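Local atomic coordinates of alpha-glucosidase (Bacteroides thetaiotaomicron, PDB entry 5XFM), a protein that probably hydrolyses terminal beta-L-arabinopyranosyl and alpha-galactosyl residues from glycosides, as a bifunctional glycoside hydrolase of family 97. Residues S216-S221 with V234-A239; L590-D595 with L630-Q635. The protein carries 1 engineered substitution. All coordinates share one frame; numbering follows the deposited sequence.

The two contacts lie on opposite sides of the chain's centre, with their own centres 42 Å apart, and share no structural element. Interaction 1 belongs to the N-terminal region and is buried: a loop meets the end of strand 231-235 and the residues beyond it through ring, sulfur and proline packing, with no hydrogen bond between the two segments. Interaction 2, in the C-terminal region, is partly buried and rests on regular antiparallel pairing by four backbone hydrogen bonds. Its leucines and isoleucine turn inward to neighbouring strands, whereas Lys591 and Glu631 lie on the exposed face. Nearest atoms of the two contacts remain about 31 Å apart.

Interaction 1 of 2, residues S216-S221 with V234-A239; sequences SRYCGS and VAFPMA
Phe236 meets Tyr218, Cys219 and Ser221 where the loop preceding strand 222-223 packs against the chain leaving strand 231-235, in the N-terminal beta-sandwich region, of the galactose mutarotase-like clan. The central feature is a cysteine sulfur-aromatic contact. From Cys219, CB first lies against the Pro237 ring, 3.8 Å from CD; beyond it, SG sits between the backbone N and the carbonyl carbon (chi1 60°), over one face of the Phe236 ring and 4.1 Å from its centroid. The same sulfur touches Pro237 CD at 3.6 Å, so that one atom meets both the phenyl ring and the proline. Ser221 OG approaches the Phe236 ring at its edge, near the ring plane, 3.5 Å from CD1. Toward the far end of the phenyl ring, CE1 and CZ meet Tyr218 obliquely, the ring planes at 84°, with Tyr218 OH 3.6 Å from Phe236 CZ. That hydroxyl is hydrogen-bonded to Glu142 OE2 on strand 136-147, the direct partner of strand 231-235, so the loop's tyrosine is held to the same sheet. An alanine in place of Phe236 would probably open a gap beside the Cys219 sulfur and leave Tyr218 CE2 and OH without the ring atoms CE1 and CZ they touch. Ser221 also packs against the strand end, its CB 3.7 Å from Val234 CG1. Beside the cysteine, Gly220 O comes within 3.3 Å of Pro237 CD.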
# COMPACT_ATOMS: atom_id res chain seq x y z
N SER A 216 10.99 11.88 -6.81
CA SER A 216 11.89 11.99 -7.96
C SER A 216 13.37 12.04 -7.57
O SER A 216 14.24 11.85 -8.41
CB SER A 216 11.50 13.22 -8.80
OG SER A 216 11.74 14.42 -8.10
N ARG A 217 13.65 12.32 -6.30
CA ARG A 217 15.03 12.51 -5.85
C ARG A 217 15.75 11.21 -5.46
O ARG A 217 16.89 11.24 -5.03
CB ARG A 217 15.07 13.49 -4.68
CG ARG A 217 14.95 14.95 -5.12
CD ARG A 217 14.58 15.89 -3.99
NE ARG A 217 13.24 15.62 -3.47
CZ ARG A 217 12.80 16.03 -2.28
NH1 ARG A 217 13.59 16.73 -1.48
NH2 ARG A 217 11.56 15.74 -1.90
N TYR A 218 15.09 10.06 -5.65
CA TYR A 218 15.73 8.80 -5.31
C TYR A 218 15.13 7.66 -6.12
O TYR A 218 14.24 7.87 -6.94
CB TYR A 218 15.59 8.51 -3.82
CG TYR A 218 16.80 7.89 -3.13
CD1 TYR A 218 17.89 8.66 -2.77
CD2 TYR A 218 16.81 6.54 -2.79
CE1 TYR A 218 18.98 8.12 -2.11
CE2 TYR A 218 17.90 5.98 -2.13
CZ TYR A 218 18.98 6.78 -1.79
OH TYR A 218 20.07 6.23 -1.14
N CYS A 219 15.61 6.45 -5.87
CA CYS A 219 15.03 5.25 -6.45
C CYS A 219 14.15 4.59 -5.40
O CYS A 219 14.27 4.87 -4.21
CB CYS A 219 16.13 4.30 -6.91
SG CYS A 219 17.23 3.77 -5.56
N GLY A 220 13.26 3.70 -5.84
CA GLY A 220 12.53 2.86 -4.92
C GLY A 220 13.46 1.74 -4.49
O GLY A 220 14.25 1.25 -5.30
N SER A 221 13.40 1.34 -3.22
CA SER A 221 14.28 0.27 -2.75
C SER A 221 13.50 -0.95 -2.31
O SER A 221 12.27 -0.92 -2.23
CB SER A 221 15.18 0.77 -1.62
OG SER A 221 16.20 1.62 -2.12
N VAL A 234 19.19 -3.21 2.36
CA VAL A 234 18.50 -2.35 1.41
C VAL A 234 19.16 -2.47 0.04
O VAL A 234 20.35 -2.20 -0.10
CB VAL A 234 18.52 -0.89 1.87
CG1 VAL A 234 17.95 0.02 0.76
CG2 VAL A 234 17.73 -0.73 3.17
N ALA A 235 18.39 -2.90 -0.95
CA ALA A 235 18.91 -3.08 -2.29
C ALA A 235 18.28 -2.07 -3.25
O ALA A 235 17.10 -1.76 -3.14
CB ALA A 235 18.66 -4.50 -2.78
N PHE A 236 19.08 -1.58 -4.20
CA PHE A 236 18.60 -0.66 -5.22
C PHE A 236 18.02 -1.46 -6.39
O PHE A 236 18.23 -2.67 -6.46
CB PHE A 236 19.74 0.26 -5.68
CG PHE A 236 20.14 1.29 -4.66
CD1 PHE A 236 19.34 1.55 -3.56
CD2 PHE A 236 21.34 1.98 -4.79
CE1 PHE A 236 19.72 2.48 -2.61
CE2 PHE A 236 21.73 2.91 -3.85
CZ PHE A 236 20.91 3.17 -2.76
N PRO A 237 17.28 -0.80 -7.30
CA PRO A 237 16.66 -1.55 -8.41
C PRO A 237 17.67 -2.28 -9.29
O PRO A 237 18.84 -1.92 -9.34
CB PRO A 237 15.92 -0.46 -9.21
CG PRO A 237 16.43 0.85 -8.69
CD PRO A 237 16.84 0.61 -7.28
N MET A 238 17.20 -3.32 -9.97
CA MET A 238 18.03 -4.09 -10.88
C MET A 238 18.26 -3.34 -12.19
O MET A 238 17.38 -2.64 -12.67
CB MET A 238 17.40 -5.46 -11.14
CG MET A 238 17.14 -6.24 -9.86
SD MET A 238 16.00 -7.61 -10.10
CE MET A 238 14.50 -6.73 -10.52
N ALA A 239 19.45 -3.51 -12.77
CA ALA A 239 19.82 -2.82 -13.99
C ALA A 239 18.90 -3.19 -15.16
O ALA A 239 18.66 -2.37 -16.04
CB ALA A 239 21.27 -3.14 -14.34

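Interaction 2 of 2, residues L590-D595 with L630-Q635; sequences LKLKLD and LEIRPQ
Leu592 places CG anti to its carbonyl carbon (chi1 -76°) and Ile632 does the same with CG1 (chi1 -49°), and the two side chains cross obliquely on one face of a two-stranded antiparallel sheet formed by strands 590-595 and 627-632. This face packs on the six-stranded sheet of the C-terminal beta domain, consistent with a beta-sandwich: Leu592 touches Val569, and Ile632 packs on Ala582 and Ile638. Leu592 CD2 reaches Ile632 CD1 at 3.6 Å. Leu590 stands on the same face, its CD2 4.3 Å from Ile632 CD1. Two hydrogen-bonded pairs, Leu590 with Ile632 and Leu592 with Leu630, supply four backbone bonds. Leu592 N to Leu630 O, at 2.9 Å, is nearly straight, with an angle of 172° at the hydrogen. Between the two hydrogen-bonded pairs lies the non-hydrogen-bonded pair Lys591 and Glu631, whose side chains occupy the other, exposed face. The lysine chain bends at chi2 and lies over the Leu630 backbone, with CD 3.2 Å from Leu630 O. Lys591 NZ is 5.3 Å from Glu631 OE2, so any attraction between the charges would act without direct contact. In the backbone of the same pair, Glu631 CA makes a CA-H...O contact of 3.2 Å with Leu590 O.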
# COMPACT_ATOMS: atom_id res chain seq x y z
N LEU A 590 -14.18 -20.46 13.45
CA LEU A 590 -13.42 -19.54 14.27
C LEU A 590 -14.31 -18.92 15.34
O LEU A 590 -15.31 -18.28 15.02
CB LEU A 590 -12.82 -18.45 13.39
CG LEU A 590 -11.80 -17.51 14.02
CD1 LEU A 590 -10.49 -18.21 14.35
CD2 LEU A 590 -11.59 -16.34 13.09
N LYS A 591 -13.93 -19.11 16.60
CA LYS A 591 -14.73 -18.62 17.70
C LYS A 591 -14.10 -17.38 18.35
O LYS A 591 -12.97 -17.43 18.83
CB LYS A 591 -14.91 -19.73 18.75
CG LYS A 591 -16.04 -19.50 19.75
CD LYS A 591 -17.08 -18.53 19.22
CE LYS A 591 -18.26 -18.37 20.16
NZ LYS A 591 -19.32 -17.52 19.57
N LEU A 592 -14.84 -16.28 18.34
CA LEU A 592 -14.36 -15.01 18.86
C LEU A 592 -15.15 -14.56 20.07
O LEU A 592 -16.39 -14.55 20.05
CB LEU A 592 -14.42 -13.90 17.81
CG LEU A 592 -13.44 -13.75 16.64
CD1 LEU A 592 -12.92 -15.07 16.16
CD2 LEU A 592 -14.12 -12.99 15.51
N LYS A 593 -14.43 -14.18 21.12
CA LYS A 593 -15.00 -13.40 22.19
C LYS A 593 -14.33 -12.03 22.10
O LYS A 593 -13.14 -11.89 22.38
CB LYS A 593 -14.76 -14.04 23.56
CG LYS A 593 -15.34 -15.44 23.70
CD LYS A 593 -14.28 -16.42 24.19
CE LYS A 593 -14.78 -17.23 25.38
NZ LYS A 593 -13.66 -17.84 26.15
N LEU A 594 -15.10 -11.03 21.70
CA LEU A 594 -14.54 -9.72 21.43
C LEU A 594 -15.03 -8.72 22.46
O LEU A 594 -16.15 -8.81 22.97
CB LEU A 594 -14.93 -9.24 20.02
CG LEU A 594 -14.68 -10.20 18.86
CD1 LEU A 594 -15.19 -9.61 17.56
CD2 LEU A 594 -13.20 -10.52 18.75
N ASP A 595 -14.16 -7.76 22.76
CA ASP A 595 -14.53 -6.62 23.58
C ASP A 595 -14.64 -5.42 22.64
O ASP A 595 -13.63 -4.91 22.15
CB ASP A 595 -13.49 -6.39 24.68
CG ASP A 595 -13.85 -5.23 25.60
OD1 ASP A 595 -15.06 -4.96 25.79
OD2 ASP A 595 -12.92 -4.58 26.12
N LEU A 630 -18.97 -14.51 18.61
CA LEU A 630 -19.34 -14.81 17.23
C LEU A 630 -18.57 -16.01 16.72
O LEU A 630 -17.42 -16.21 17.09
CB LEU A 630 -19.09 -13.60 16.33
CG LEU A 630 -19.98 -12.37 16.50
CD1 LEU A 630 -19.45 -11.21 15.70
CD2 LEU A 630 -21.42 -12.69 16.08
N GLU A 631 -19.19 -16.79 15.85
CA GLU A 631 -18.50 -17.89 15.17
C GLU A 631 -18.51 -17.65 13.67
O GLU A 631 -19.54 -17.35 13.08
CB GLU A 631 -19.14 -19.23 15.53
CG GLU A 631 -18.65 -20.42 14.72
CD GLU A 631 -19.16 -21.74 15.28
OE1 GLU A 631 -19.17 -22.74 14.53
OE2 GLU A 631 -19.69 -21.73 16.41
N ILE A 632 -17.33 -17.79 13.06
CA ILE A 632 -17.17 -17.54 11.63
C ILE A 632 -16.73 -18.82 10.91
O ILE A 632 -15.66 -19.36 11.19
CB ILE A 632 -16.14 -16.43 11.36
CG1 ILE A 632 -16.43 -15.20 12.23
CG2 ILE A 632 -16.11 -16.07 9.88
CD1 ILE A 632 -15.28 -14.20 12.30
N ARG A 633 -17.57 -19.29 10.00
CA ARG A 633 -17.26 -20.45 9.17
C ARG A 633 -16.03 -20.18 8.31
O ARG A 633 -15.70 -19.02 8.05
CB ARG A 633 -18.46 -20.82 8.30
CG ARG A 633 -18.66 -19.95 7.06
CD ARG A 633 -19.90 -20.40 6.30
NE ARG A 633 -19.64 -21.56 5.45
CZ ARG A 633 -20.58 -22.42 5.06
NH1 ARG A 633 -21.84 -22.25 5.44
NH2 ARG A 633 -20.26 -23.45 4.28
N PRO A 634 -15.31 -21.25 7.91
CA PRO A 634 -14.20 -21.11 6.97
C PRO A 634 -14.63 -20.44 5.66
O PRO A 634 -15.73 -20.70 5.17
CB PRO A 634 -13.77 -22.57 6.73
CG PRO A 634 -14.21 -23.29 7.97
CD PRO A 634 -15.51 -22.65 8.33
N GLN A 635 -13.75 -19.59 5.12
CA GLN A 635 -14.03 -18.82 3.91
C GLN A 635 -15.20 -17.87 4.11
O GLN A 635 -15.82 -17.40 3.15
CB GLN A 635 -14.29 -19.75 2.71
CG GLN A 635 -13.24 -20.84 2.53
CD GLN A 635 -11.89 -20.29 2.13
OE1 GLN A 635 -11.79 -19.45 1.24
NE2 GLN A 635 -10.84 -20.74 2.81